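Malate dehydrogenase (Pyrococcus horikoshii, PDB 1V9N) catalyses the NAD-dependent interconversion of (S)-malate and oxaloacetate as a homodimer of the LDH2/MDH2 family, seen here with bound NADPH. Local coordinates at residues Ser147-Arg152 / Val278-Met283; Asn168-Ala173 / Ser249-Ile254. All blocks are in the same frame, centred on the assembly; numbering follows the deposited sequence.

Contact 1: residues Ser147-Arg152 / Val278-Met283. With NDP (NADPH dihydro-nicotinamide-adenine-dinucleotide phosphate), chain B.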
ATOM      1  N   SER A 147      -5.533   5.996  -5.785  1.00 13.57           N
ATOM      2  CA  SER A 147      -6.900   6.054  -5.298  1.00 14.74           C
ATOM      3  C   SER A 147      -7.211   4.864  -4.407  1.00 14.24           C
ATOM      4  O   SER A 147      -6.734   3.759  -4.642  1.00 14.83           O
ATOM      5  CB  SER A 147      -7.896   6.096  -6.452  1.00 16.57           C
ATOM      6  OG  SER A 147      -9.204   6.286  -5.942  1.00 21.60           O
HETATM    7  N   MSE A 148      -8.013   5.111  -3.376  1.00 13.78           N
HETATM    8  CA  MSE A 148      -8.418   4.082  -2.428  1.00 14.93           C
HETATM    9  C   MSE A 148      -9.846   4.393  -2.021  1.00 16.43           C
HETATM   10  O   MSE A 148     -10.324   5.522  -2.196  1.00 15.30           O
HETATM   11  CB  MSE A 148      -7.565   4.128  -1.157  1.00 17.69           C
HETATM   12  CG  MSE A 148      -6.073   3.968  -1.338  1.00 20.05           C
HETATM   13 SE   MSE A 148      -5.172   4.348   0.357  1.00 28.45          SE
HETATM   14  CE  MSE A 148      -3.396   4.697  -0.349  1.00 19.72           C
ATOM     15  N   THR A 149     -10.514   3.390  -1.462  1.00 15.48           N
ATOM     16  CA  THR A 149     -11.882   3.537  -0.994  1.00 16.15           C
ATOM     17  C   THR A 149     -12.162   2.437   0.023  1.00 16.86           C
ATOM     18  O   THR A 149     -11.617   1.338  -0.075  1.00 17.89           O
ATOM     19  CB  THR A 149     -12.900   3.398  -2.152  1.00 16.42           C
ATOM     20  OG1 THR A 149     -14.224   3.616  -1.651  1.00 16.36           O
ATOM     21  CG2 THR A 149     -12.830   2.000  -2.774  1.00 15.29           C
ATOM     22  N   ASN A 150     -12.987   2.735   1.019  1.00 16.98           N
ATOM     23  CA  ASN A 150     -13.333   1.714   1.984  1.00 16.98           C
ATOM     24  C   ASN A 150     -14.636   1.110   1.465  1.00 19.18           C
ATOM     25  O   ASN A 150     -15.116   1.490   0.388  1.00 19.03           O
ATOM     26  CB  ASN A 150     -13.483   2.300   3.398  1.00 15.73           C
ATOM     27  CG  ASN A 150     -14.547   3.366   3.492  1.00 15.83           C
ATOM     28  OD1 ASN A 150     -15.294   3.609   2.546  1.00 20.25           O
ATOM     29  ND2 ASN A 150     -14.630   4.006   4.649  1.00 18.38           N
ATOM     30  N   SER A 151     -15.203   0.162   2.198  1.00 19.64           N
ATOM     31  CA  SER A 151     -16.433  -0.465   1.738  1.00 23.60           C
ATOM     32  C   SER A 151     -17.176  -1.146   2.873  1.00 25.24           C
ATOM     33  O   SER A 151     -16.849  -0.962   4.045  1.00 24.12           O
ATOM     34  CB  SER A 151     -16.112  -1.490   0.649  1.00 24.53           C
ATOM     35  OG  SER A 151     -15.309  -2.540   1.167  1.00 28.02           O
ATOM     36  N   ARG A 152     -18.183  -1.933   2.512  1.00 26.74           N
ATOM     37  CA  ARG A 152     -18.974  -2.656   3.497  1.00 27.42           C
ATOM     38  C   ARG A 152     -18.086  -3.687   4.173  1.00 26.88           C
ATOM     39  O   ARG A 152     -17.136  -4.187   3.570  1.00 26.61           O
ATOM     40  CB  ARG A 152     -20.149  -3.366   2.816  1.00 29.27           C
ATOM     41  CG  ARG A 152     -21.095  -2.434   2.090  1.00 34.87           C
ATOM     42  CD  ARG A 152     -22.304  -3.175   1.523  1.00 40.03           C
ATOM     43  NE  ARG A 152     -21.922  -4.230   0.588  1.00 44.03           N
ATOM     44  CZ  ARG A 152     -21.811  -5.515   0.908  1.00 46.23           C
ATOM     45  NH1 ARG A 152     -22.062  -5.918   2.148  1.00 48.25           N
ATOM     46  NH2 ARG A 152     -21.445  -6.399  -0.013  1.00 46.25           N
ATOM     47  N   VAL A 278     -19.626   6.003   2.228  1.00 18.98           N
ATOM     48  CA  VAL A 278     -18.438   5.378   1.663  1.00 16.81           C
ATOM     49  C   VAL A 278     -17.452   6.540   1.563  1.00 16.79           C
ATOM     50  O   VAL A 278     -17.847   7.659   1.224  1.00 16.59           O
ATOM     51  CB  VAL A 278     -18.689   4.814   0.248  1.00 16.90           C
ATOM     52  CG1 VAL A 278     -17.395   4.258  -0.316  1.00 16.48           C
ATOM     53  CG2 VAL A 278     -19.745   3.719   0.298  1.00 17.99           C
ATOM     54  N   CYS A 279     -16.186   6.291   1.874  1.00 14.95           N
ATOM     55  CA  CYS A 279     -15.183   7.347   1.818  1.00 17.21           C
ATOM     56  C   CYS A 279     -14.068   6.988   0.841  1.00 17.38           C
ATOM     57  O   CYS A 279     -13.761   5.814   0.652  1.00 17.28           O
ATOM     58  CB  CYS A 279     -14.616   7.600   3.218  1.00 15.01           C
ATOM     59  SG  CYS A 279     -15.874   8.148   4.443  1.00 17.02           S
ATOM     60  N   HIS A 280     -13.469   8.003   0.223  1.00 17.83           N
ATOM     61  CA  HIS A 280     -12.407   7.775  -0.751  1.00 16.82           C
ATOM     62  C   HIS A 280     -11.162   8.609  -0.470  1.00 16.91           C
ATOM     63  O   HIS A 280     -11.218   9.622   0.228  1.00 18.30           O
ATOM     64  CB  HIS A 280     -12.879   8.127  -2.168  1.00 16.52           C
ATOM     65  CG  HIS A 280     -14.280   7.704  -2.481  1.00 15.87           C
ATOM     66  ND1 HIS A 280     -14.736   6.416  -2.293  1.00 16.42           N
ATOM     67  CD2 HIS A 280     -15.315   8.393  -3.019  1.00 14.71           C
ATOM     68  CE1 HIS A 280     -15.989   6.332  -2.701  1.00 17.15           C
ATOM     69  NE2 HIS A 280     -16.365   7.518  -3.146  1.00 16.80           N
ATOM     70  N   PHE A 281     -10.046   8.173  -1.043  1.00 16.99           N
ATOM     71  CA  PHE A 281      -8.759   8.854  -0.914  1.00 15.84           C
ATOM     72  C   PHE A 281      -8.206   9.012  -2.330  1.00 17.29           C
ATOM     73  O   PHE A 281      -8.171   8.049  -3.092  1.00 15.20           O
ATOM     74  CB  PHE A 281      -7.783   8.012  -0.082  1.00 14.80           C
ATOM     75  CG  PHE A 281      -6.389   8.588  -0.003  1.00 15.73           C
ATOM     76  CD1 PHE A 281      -6.065   9.539   0.959  1.00 15.29           C
ATOM     77  CD2 PHE A 281      -5.406   8.188  -0.906  1.00 16.93           C
ATOM     78  CE1 PHE A 281      -4.783  10.086   1.026  1.00 17.38           C
ATOM     79  CE2 PHE A 281      -4.118   8.726  -0.851  1.00 20.21           C
ATOM     80  CZ  PHE A 281      -3.806   9.679   0.120  1.00 18.78           C
ATOM     81  N   PHE A 282      -7.791  10.224  -2.683  1.00 16.49           N
ATOM     82  CA  PHE A 282      -7.228  10.486  -4.006  1.00 15.03           C
ATOM     83  C   PHE A 282      -5.928  11.251  -3.828  1.00 15.71           C
ATOM     84  O   PHE A 282      -5.852  12.204  -3.045  1.00 15.53           O
ATOM     85  CB  PHE A 282      -8.196  11.319  -4.855  1.00 15.10           C
ATOM     86  CG  PHE A 282      -9.566  10.708  -4.988  1.00 17.70           C
ATOM     87  CD1 PHE A 282      -9.801   9.676  -5.893  1.00 17.26           C
ATOM     88  CD2 PHE A 282     -10.615  11.144  -4.181  1.00 16.56           C
ATOM     89  CE1 PHE A 282     -11.062   9.086  -5.990  1.00 17.21           C
ATOM     90  CE2 PHE A 282     -11.879  10.560  -4.269  1.00 17.20           C
ATOM     91  CZ  PHE A 282     -12.100   9.528  -5.178  1.00 16.69           C
HETATM   92  N   MSE A 283      -4.898  10.828  -4.548  1.00 14.65           N
HETATM   93  CA  MSE A 283      -3.614  11.491  -4.461  1.00 14.82           C
HETATM   94  C   MSE A 283      -2.960  11.548  -5.829  1.00 15.82           C
HETATM   95  O   MSE A 283      -2.892  10.544  -6.548  1.00 13.92           O
HETATM   96  CB  MSE A 283      -2.700  10.755  -3.491  1.00 19.01           C
HETATM   97  CG  MSE A 283      -1.345  11.403  -3.323  1.00 27.61           C
HETATM   98 SE   MSE A 283      -0.261  10.354  -2.143  1.00 40.65          SE
HETATM   99  CE  MSE A 283       1.315  10.156  -3.245  1.00 33.66           C
TER
HETATM  100  PA  NDP B 401      -6.883  -8.772  -9.428  1.00 27.15           P
HETATM  101  O1A NDP B 401      -7.719  -9.040 -10.573  1.00 29.38           O
HETATM  102  O2A NDP B 401      -6.277  -9.855  -8.578  1.00 28.04           O
HETATM  103  O5B NDP B 401      -5.688  -7.771  -9.941  1.00 28.10           O
HETATM  104  C5B NDP B 401      -4.684  -7.276  -9.035  1.00 26.61           C
HETATM  105  C4B NDP B 401      -3.783  -6.356  -9.881  1.00 25.06           C
HETATM  106  O4B NDP B 401      -2.701  -7.203 -10.309  1.00 26.29           O
HETATM  107  C3B NDP B 401      -4.353  -5.744 -11.130  1.00 25.38           C
HETATM  108  O3B NDP B 401      -3.812  -4.394 -11.253  1.00 21.60           O
HETATM  109  C2B NDP B 401      -3.914  -6.594 -12.269  1.00 23.71           C
HETATM  110  O2B NDP B 401      -3.843  -5.984 -13.569  1.00 23.34           O
HETATM  111  C1B NDP B 401      -2.625  -7.136 -11.732  1.00 25.55           C
HETATM  112  N9A NDP B 401      -2.289  -8.520 -12.167  1.00 29.54           N
HETATM  113  C8A NDP B 401      -3.145  -9.641 -12.358  1.00 29.06           C
HETATM  114  N7A NDP B 401      -2.461 -10.700 -12.726  1.00 30.72           N
HETATM  115  C5A NDP B 401      -1.152 -10.317 -12.787  1.00 30.65           C
HETATM  116  C6A NDP B 401       0.080 -10.973 -13.107  1.00 31.23           C
HETATM  117  N6A NDP B 401       0.084 -12.269 -13.439  1.00 31.29           N
HETATM  118  N1A NDP B 401       1.264 -10.269 -13.069  1.00 30.98           N
HETATM  119  C2A NDP B 401       1.270  -8.940 -12.725  1.00 29.37           C
HETATM  120  N3A NDP B 401       0.166  -8.234 -12.403  1.00 28.90           N
HETATM  121  C4A NDP B 401      -1.025  -8.984 -12.453  1.00 30.06           C
HETATM  122  O3  NDP B 401      -7.532  -7.769  -8.407  1.00 29.05           O
HETATM  123  PN  NDP B 401      -8.776  -7.711  -7.425  1.00 28.90           P
HETATM  124  O1N NDP B 401      -8.205  -7.527  -6.094  1.00 27.75           O
HETATM  125  O2N NDP B 401      -9.489  -9.002  -7.711  1.00 31.25           O
HETATM  126  O5D NDP B 401      -9.541  -6.431  -7.980  1.00 27.80           O
HETATM  127  C5D NDP B 401     -10.983  -6.401  -8.181  1.00 29.72           C
HETATM  128  C4D NDP B 401     -11.434  -4.994  -8.731  1.00 28.48           C
HETATM  129  O4D NDP B 401     -12.486  -4.552  -7.892  1.00 29.86           O
HETATM  130  C3D NDP B 401     -10.384  -3.856  -8.704  1.00 27.84           C
HETATM  131  O3D NDP B 401     -10.493  -3.122  -9.930  1.00 27.28           O
HETATM  132  C2D NDP B 401     -10.705  -3.036  -7.466  1.00 27.69           C
HETATM  133  O2D NDP B 401     -10.302  -1.691  -7.614  1.00 24.57           O
HETATM  134  C1D NDP B 401     -12.237  -3.251  -7.356  1.00 27.73           C
HETATM  135  N1N NDP B 401     -12.762  -3.200  -5.965  1.00 25.33           N
HETATM  136  C2N NDP B 401     -13.647  -2.127  -5.663  1.00 24.99           C
HETATM  137  C3N NDP B 401     -14.173  -2.075  -4.307  1.00 25.12           C
HETATM  138  C7N NDP B 401     -15.099  -0.999  -3.935  1.00 24.05           C
HETATM  139  O7N NDP B 401     -15.593  -0.892  -2.806  1.00 24.91           O
HETATM  140  N7N NDP B 401     -15.454  -0.053  -4.846  1.00 24.05           N
HETATM  141  C4N NDP B 401     -13.777  -3.091  -3.385  1.00 27.27           C
HETATM  142  C5N NDP B 401     -12.907  -4.126  -3.700  1.00 26.71           C
HETATM  143  C6N NDP B 401     -12.398  -4.189  -4.996  1.00 26.04           C
HETATM  144  P2B NDP B 401      -4.901  -6.118 -14.700  1.00 26.07           P
HETATM  145  O1X NDP B 401      -4.057  -6.284 -15.894  1.00 25.43           O
HETATM  146  O2X NDP B 401      -5.723  -4.872 -14.778  1.00 24.13           O
HETATM  147  O3X NDP B 401      -5.780  -7.338 -14.444  1.00 24.43           O
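Thr149 carries OG1 anti to the backbone N (chi1 -177°), and His280 swings CG to the side of its own backbone N; the two side chains run alongside each other on one face of the sheet. Thr149 OG1 thus meets His280 ND1 at the ring edge, in the ring plane, at 2.9 Å, a hydrogen bond in which either could be the donor. The other end of the imidazole, NE2, is bonded to Ser125 OG, and Tyr128 stacks on the ring. On the other face, Met148 (selenomethionine) extends beyond CG beside Phe281, whose CG lies anti to its backbone N. Met148 SE stands 4.8 Å from the centroid of the Phe281 ring, an oblique Met-aromatic contact, with helix 242-258 packed against both side chains. Between these faces run two central antiparallel strands of the seven-stranded mixed sheet, Met148 and Phe281 forming a hydrogen-bonded pair: Met148 N to Phe281 O, 3.0 Å, and Phe281 N to Met148 O, 2.9 Å. Past the strand end, Asn150 takes over the pairing. Its CG sits in the crowded position between backbone N and carbonyl carbon (chi1 59°), so OD1 receives Cys279 N at 2.9 Å, almost straight (175°) but from above the amide plane, while Asn150 N donates to Cys279 O at 3.2 Å. An alanine here would probably loosen this end of the strand pair, losing the acceptor for Cys279 N and the ND2 bond to Asp253. Flanking Asn150 in the chain, Thr149 CG2 and Ser151 CB border the NADPH carboxamide, Ser151 CB lying 3.5 Å from O7N.

Contact 2: residues Asn168-Ala173 / Ser249-Ile254. With NDP (NADPH dihydro-nicotinamide-adenine-dinucleotide phosphate), chain B.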
ATOM      1  N   ASN A 168     -11.426  -2.846   0.830  1.00 17.82           N
ATOM      2  CA  ASN A 168     -10.654  -1.626   0.600  1.00 18.69           C
ATOM      3  C   ASN A 168      -9.499  -1.726  -0.387  1.00 17.65           C
ATOM      4  O   ASN A 168      -8.364  -2.007  -0.009  1.00 19.06           O
ATOM      5  CB  ASN A 168     -10.149  -1.144   1.956  1.00 17.41           C
ATOM      6  CG  ASN A 168     -11.266  -1.049   2.976  1.00 16.73           C
ATOM      7  OD1 ASN A 168     -12.442  -1.165   2.626  1.00 18.84           O
ATOM      8  ND2 ASN A 168     -10.914  -0.826   4.234  1.00 14.15           N
ATOM      9  N   PRO A 169      -9.771  -1.449  -1.669  1.00 17.74           N
ATOM     10  CA  PRO A 169      -8.739  -1.524  -2.700  1.00 18.50           C
ATOM     11  C   PRO A 169      -7.751  -0.366  -2.707  1.00 19.07           C
ATOM     12  O   PRO A 169      -7.990   0.688  -2.108  1.00 18.12           O
ATOM     13  CB  PRO A 169      -9.559  -1.592  -3.986  1.00 18.85           C
ATOM     14  CG  PRO A 169     -10.692  -0.660  -3.684  1.00 18.84           C
ATOM     15  CD  PRO A 169     -11.065  -1.034  -2.244  1.00 15.99           C
ATOM     16  N   ILE A 170      -6.632  -0.596  -3.385  1.00 17.86           N
ATOM     17  CA  ILE A 170      -5.576   0.388  -3.552  1.00 18.54           C
ATOM     18  C   ILE A 170      -5.215   0.383  -5.028  1.00 18.39           C
ATOM     19  O   ILE A 170      -5.012  -0.680  -5.615  1.00 18.49           O
ATOM     20  CB  ILE A 170      -4.306   0.023  -2.765  1.00 21.37           C
ATOM     21  CG1 ILE A 170      -4.589   0.058  -1.264  1.00 22.51           C
ATOM     22  CG2 ILE A 170      -3.179   0.981  -3.144  1.00 22.49           C
ATOM     23  CD1 ILE A 170      -3.418  -0.406  -0.409  1.00 24.99           C
ATOM     24  N   ALA A 171      -5.139   1.563  -5.630  1.00 16.18           N
ATOM     25  CA  ALA A 171      -4.785   1.652  -7.036  1.00 15.61           C
ATOM     26  C   ALA A 171      -3.742   2.733  -7.285  1.00 15.75           C
ATOM     27  O   ALA A 171      -3.800   3.810  -6.690  1.00 14.35           O
ATOM     28  CB  ALA A 171      -6.030   1.932  -7.874  1.00 14.80           C
ATOM     29  N   LEU A 172      -2.782   2.424  -8.152  1.00 14.50           N
ATOM     30  CA  LEU A 172      -1.747   3.367  -8.537  1.00 15.50           C
ATOM     31  C   LEU A 172      -1.530   3.245 -10.033  1.00 15.68           C
ATOM     32  O   LEU A 172      -1.327   2.148 -10.564  1.00 16.47           O
ATOM     33  CB  LEU A 172      -0.422   3.101  -7.805  1.00 16.56           C
ATOM     34  CG  LEU A 172       0.676   4.140  -8.114  1.00 16.76           C
ATOM     35  CD1 LEU A 172       1.640   4.221  -6.946  1.00 18.51           C
ATOM     36  CD2 LEU A 172       1.415   3.783  -9.405  1.00 14.03           C
ATOM     37  N   ALA A 173      -1.588   4.381 -10.712  1.00 13.52           N
ATOM     38  CA  ALA A 173      -1.382   4.413 -12.148  1.00 14.24           C
ATOM     39  C   ALA A 173      -0.258   5.398 -12.427  1.00 14.36           C
ATOM     40  O   ALA A 173      -0.174   6.449 -11.794  1.00 13.75           O
ATOM     41  CB  ALA A 173      -2.659   4.857 -12.854  1.00 13.86           C
ATOM     42  N   SER A 249      -5.611  -2.960   4.740  1.00 17.98           N
ATOM     43  CA  SER A 249      -7.031  -2.632   4.772  1.00 18.20           C
ATOM     44  C   SER A 249      -7.276  -1.472   5.727  1.00 16.80           C
ATOM     45  O   SER A 249      -8.100  -0.600   5.455  1.00 18.46           O
ATOM     46  CB  SER A 249      -7.857  -3.843   5.212  1.00 18.65           C
ATOM     47  OG  SER A 249      -9.227  -3.502   5.285  1.00 24.47           O
ATOM     48  N   LEU A 250      -6.560  -1.466   6.846  1.00 18.25           N
ATOM     49  CA  LEU A 250      -6.695  -0.401   7.839  1.00 18.90           C
ATOM     50  C   LEU A 250      -6.109   0.913   7.327  1.00 18.07           C
ATOM     51  O   LEU A 250      -6.639   1.990   7.594  1.00 17.89           O
ATOM     52  CB  LEU A 250      -6.005  -0.797   9.144  1.00 18.07           C
ATOM     53  CG  LEU A 250      -6.587  -1.997   9.894  1.00 21.13           C
ATOM     54  CD1 LEU A 250      -5.948  -2.070  11.281  1.00 19.64           C
ATOM     55  CD2 LEU A 250      -8.108  -1.858  10.018  1.00 19.33           C
HETATM   56  N   MSE A 251      -5.001   0.819   6.604  1.00 17.94           N
HETATM   57  CA  MSE A 251      -4.372   2.004   6.038  1.00 18.84           C
HETATM   58  C   MSE A 251      -5.420   2.727   5.201  1.00 15.84           C
HETATM   59  O   MSE A 251      -5.595   3.937   5.315  1.00 14.91           O
HETATM   60  CB  MSE A 251      -3.188   1.600   5.151  1.00 21.01           C
HETATM   61  CG  MSE A 251      -2.556   2.754   4.392  1.00 24.94           C
HETATM   62 SE   MSE A 251      -1.024   2.184   3.341  1.00 37.87          SE
HETATM   63  CE  MSE A 251      -1.951   1.627   1.760  1.00 25.69           C
ATOM     64  N   VAL A 252      -6.129   1.973   4.367  1.00 14.37           N
ATOM     65  CA  VAL A 252      -7.168   2.545   3.520  1.00 14.89           C
ATOM     66  C   VAL A 252      -8.255   3.254   4.335  1.00 16.75           C
ATOM     67  O   VAL A 252      -8.645   4.378   4.010  1.00 16.28           O
ATOM     68  CB  VAL A 252      -7.837   1.463   2.646  1.00 16.34           C
ATOM     69  CG1 VAL A 252      -9.049   2.045   1.925  1.00 16.75           C
ATOM     70  CG2 VAL A 252      -6.843   0.911   1.652  1.00 13.37           C
ATOM     71  N   ASP A 253      -8.746   2.598   5.385  1.00 17.72           N
ATOM     72  CA  ASP A 253      -9.793   3.180   6.229  1.00 18.29           C
ATOM     73  C   ASP A 253      -9.301   4.399   7.007  1.00 17.14           C
ATOM     74  O   ASP A 253     -10.057   5.336   7.259  1.00 17.83           O
ATOM     75  CB  ASP A 253     -10.333   2.139   7.216  1.00 21.42           C
ATOM     76  CG  ASP A 253     -11.706   1.615   6.823  1.00 25.13           C
ATOM     77  OD1 ASP A 253     -12.587   2.429   6.463  1.00 26.87           O
ATOM     78  OD2 ASP A 253     -11.912   0.390   6.893  1.00 28.03           O
ATOM     79  N   ILE A 254      -8.036   4.382   7.402  1.00 15.45           N
ATOM     80  CA  ILE A 254      -7.472   5.498   8.144  1.00 15.60           C
ATOM     81  C   ILE A 254      -7.347   6.715   7.222  1.00 17.03           C
ATOM     82  O   ILE A 254      -7.703   7.829   7.604  1.00 17.66           O
ATOM     83  CB  ILE A 254      -6.087   5.122   8.725  1.00 15.75           C
ATOM     84  CG1 ILE A 254      -6.264   4.068   9.823  1.00 15.48           C
ATOM     85  CG2 ILE A 254      -5.385   6.361   9.280  1.00 16.69           C
ATOM     86  CD1 ILE A 254      -4.954   3.489  10.351  1.00 15.23           C
TER
HETATM   87  PA  NDP B 401      -6.883  -8.772  -9.428  1.00 27.15           P
HETATM   88  O1A NDP B 401      -7.719  -9.040 -10.573  1.00 29.38           O
HETATM   89  O2A NDP B 401      -6.277  -9.855  -8.578  1.00 28.04           O
HETATM   90  O5B NDP B 401      -5.688  -7.771  -9.941  1.00 28.10           O
HETATM   91  C5B NDP B 401      -4.684  -7.276  -9.035  1.00 26.61           C
HETATM   92  C4B NDP B 401      -3.783  -6.356  -9.881  1.00 25.06           C
HETATM   93  O4B NDP B 401      -2.701  -7.203 -10.309  1.00 26.29           O
HETATM   94  C3B NDP B 401      -4.353  -5.744 -11.130  1.00 25.38           C
HETATM   95  O3B NDP B 401      -3.812  -4.394 -11.253  1.00 21.60           O
HETATM   96  C2B NDP B 401      -3.914  -6.594 -12.269  1.00 23.71           C
HETATM   97  O2B NDP B 401      -3.843  -5.984 -13.569  1.00 23.34           O
HETATM   98  C1B NDP B 401      -2.625  -7.136 -11.732  1.00 25.55           C
HETATM   99  N9A NDP B 401      -2.289  -8.520 -12.167  1.00 29.54           N
HETATM  100  C8A NDP B 401      -3.145  -9.641 -12.358  1.00 29.06           C
HETATM  101  N7A NDP B 401      -2.461 -10.700 -12.726  1.00 30.72           N
HETATM  102  C5A NDP B 401      -1.152 -10.317 -12.787  1.00 30.65           C
HETATM  103  C6A NDP B 401       0.080 -10.973 -13.107  1.00 31.23           C
HETATM  104  N6A NDP B 401       0.084 -12.269 -13.439  1.00 31.29           N
HETATM  105  N1A NDP B 401       1.264 -10.269 -13.069  1.00 30.98           N
HETATM  106  C2A NDP B 401       1.270  -8.940 -12.725  1.00 29.37           C
HETATM  107  N3A NDP B 401       0.166  -8.234 -12.403  1.00 28.90           N
HETATM  108  C4A NDP B 401      -1.025  -8.984 -12.453  1.00 30.06           C
HETATM  109  O3  NDP B 401      -7.532  -7.769  -8.407  1.00 29.05           O
HETATM  110  PN  NDP B 401      -8.776  -7.711  -7.425  1.00 28.90           P
HETATM  111  O1N NDP B 401      -8.205  -7.527  -6.094  1.00 27.75           O
HETATM  112  O2N NDP B 401      -9.489  -9.002  -7.711  1.00 31.25           O
HETATM  113  O5D NDP B 401      -9.541  -6.431  -7.980  1.00 27.80           O
HETATM  114  C5D NDP B 401     -10.983  -6.401  -8.181  1.00 29.72           C
HETATM  115  C4D NDP B 401     -11.434  -4.994  -8.731  1.00 28.48           C
HETATM  116  O4D NDP B 401     -12.486  -4.552  -7.892  1.00 29.86           O
HETATM  117  C3D NDP B 401     -10.384  -3.856  -8.704  1.00 27.84           C
HETATM  118  O3D NDP B 401     -10.493  -3.122  -9.930  1.00 27.28           O
HETATM  119  C2D NDP B 401     -10.705  -3.036  -7.466  1.00 27.69           C
HETATM  120  O2D NDP B 401     -10.302  -1.691  -7.614  1.00 24.57           O
HETATM  121  C1D NDP B 401     -12.237  -3.251  -7.356  1.00 27.73           C
HETATM  122  N1N NDP B 401     -12.762  -3.200  -5.965  1.00 25.33           N
HETATM  123  C2N NDP B 401     -13.647  -2.127  -5.663  1.00 24.99           C
HETATM  124  C3N NDP B 401     -14.173  -2.075  -4.307  1.00 25.12           C
HETATM  125  C7N NDP B 401     -15.099  -0.999  -3.935  1.00 24.05           C
HETATM  126  O7N NDP B 401     -15.593  -0.892  -2.806  1.00 24.91           O
HETATM  127  N7N NDP B 401     -15.454  -0.053  -4.846  1.00 24.05           N
HETATM  128  C4N NDP B 401     -13.777  -3.091  -3.385  1.00 27.27           C
HETATM  129  C5N NDP B 401     -12.907  -4.126  -3.700  1.00 26.71           C
HETATM  130  C6N NDP B 401     -12.398  -4.189  -4.996  1.00 26.04           C
HETATM  131  P2B NDP B 401      -4.901  -6.118 -14.700  1.00 26.07           P
HETATM  132  O1X NDP B 401      -4.057  -6.284 -15.894  1.00 25.43           O
HETATM  133  O2X NDP B 401      -5.723  -4.872 -14.778  1.00 24.13           O
HETATM  134  O3X NDP B 401      -5.780  -7.338 -14.444  1.00 24.43           O
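Residues 168-173 run from a loop into strand 170-174, while 249-254 form part of helix 242-258; the backbones are nearest where Asn168 CA comes within 5.6 Å of Ser249 CA, and the strand then draws away from the helix. Asn168 sends its side chain toward the helix, CG beside its own backbone N. Asn168 ND2 donates to Ser249 O at 3.1 Å, fairly straight (166°) and in the plane of its own amide, yet coming from above the plane of that carbonyl. The same nitrogen also donates to Asp253 OD2, again at 3.1 Å but more bent; amide and carboxylate stand nearly perpendicular, and the oxygen is met from above the carboxylate plane. Lower on the asparagine, CB rests 3.4 Å from Val252 CG1. The other valine methyl, Val252 CG2, touches Ile170 CG1 at 3.8 Å. Ile170 CD1 presses on the terminal CE of Met251 (selenomethionine), whose chain bends at chi3 (86°); at 3.3 Å this carbon pair is tighter than usual. Helix 242-258 thus packs on the mixed sheet through Val252 and Met251, which also touch Met148 of the neighbouring strand 144-149. Met251 also packs on Leu172 of the second subunit, at the dimer interface. Pro169 points away from the helix, its ring against the NADPH nicotinamide, with CD 3.6 Å from C4N, the hydride-carrying carbon. Ser249 O accepts from both Asn168 ND2 and Asp253 N, so the side-chain bond adds to the ordinary helical one. Ser265 OG bonds both Asn168 ND2 and Asp253 OD2, and Asn150 ND2 bonds Asp253 OD1; neutral donors on both carboxylate oxygens would probably favour the charged form despite burial. This grip probably steadies the backbone at Asn168 and the Pro169 ring beside the nicotinamide.

The two contacts lie about 7 Å apart, centre to centre, and both reach one mixed sheet, in which strands 144-149 and 170-174 are antiparallel neighbours. Along the chain, 147-152 comes first, then 168-173, 249-254 and 278-283, so contact 2 falls wholly within the span that contact 1 bridges. Ser147 O and Ala171 N are probably hydrogen-bonded between the two strands, and Asn168 OD1 packs on Asn150 CA. Helix 242-258, the partner in contact 2, also covers the face of contact 1 that bears Met148 and Phe281. Both contacts touch NADPH and the second subunit, so this part of the sheet connects the nicotinamide pocket with the dimer interface.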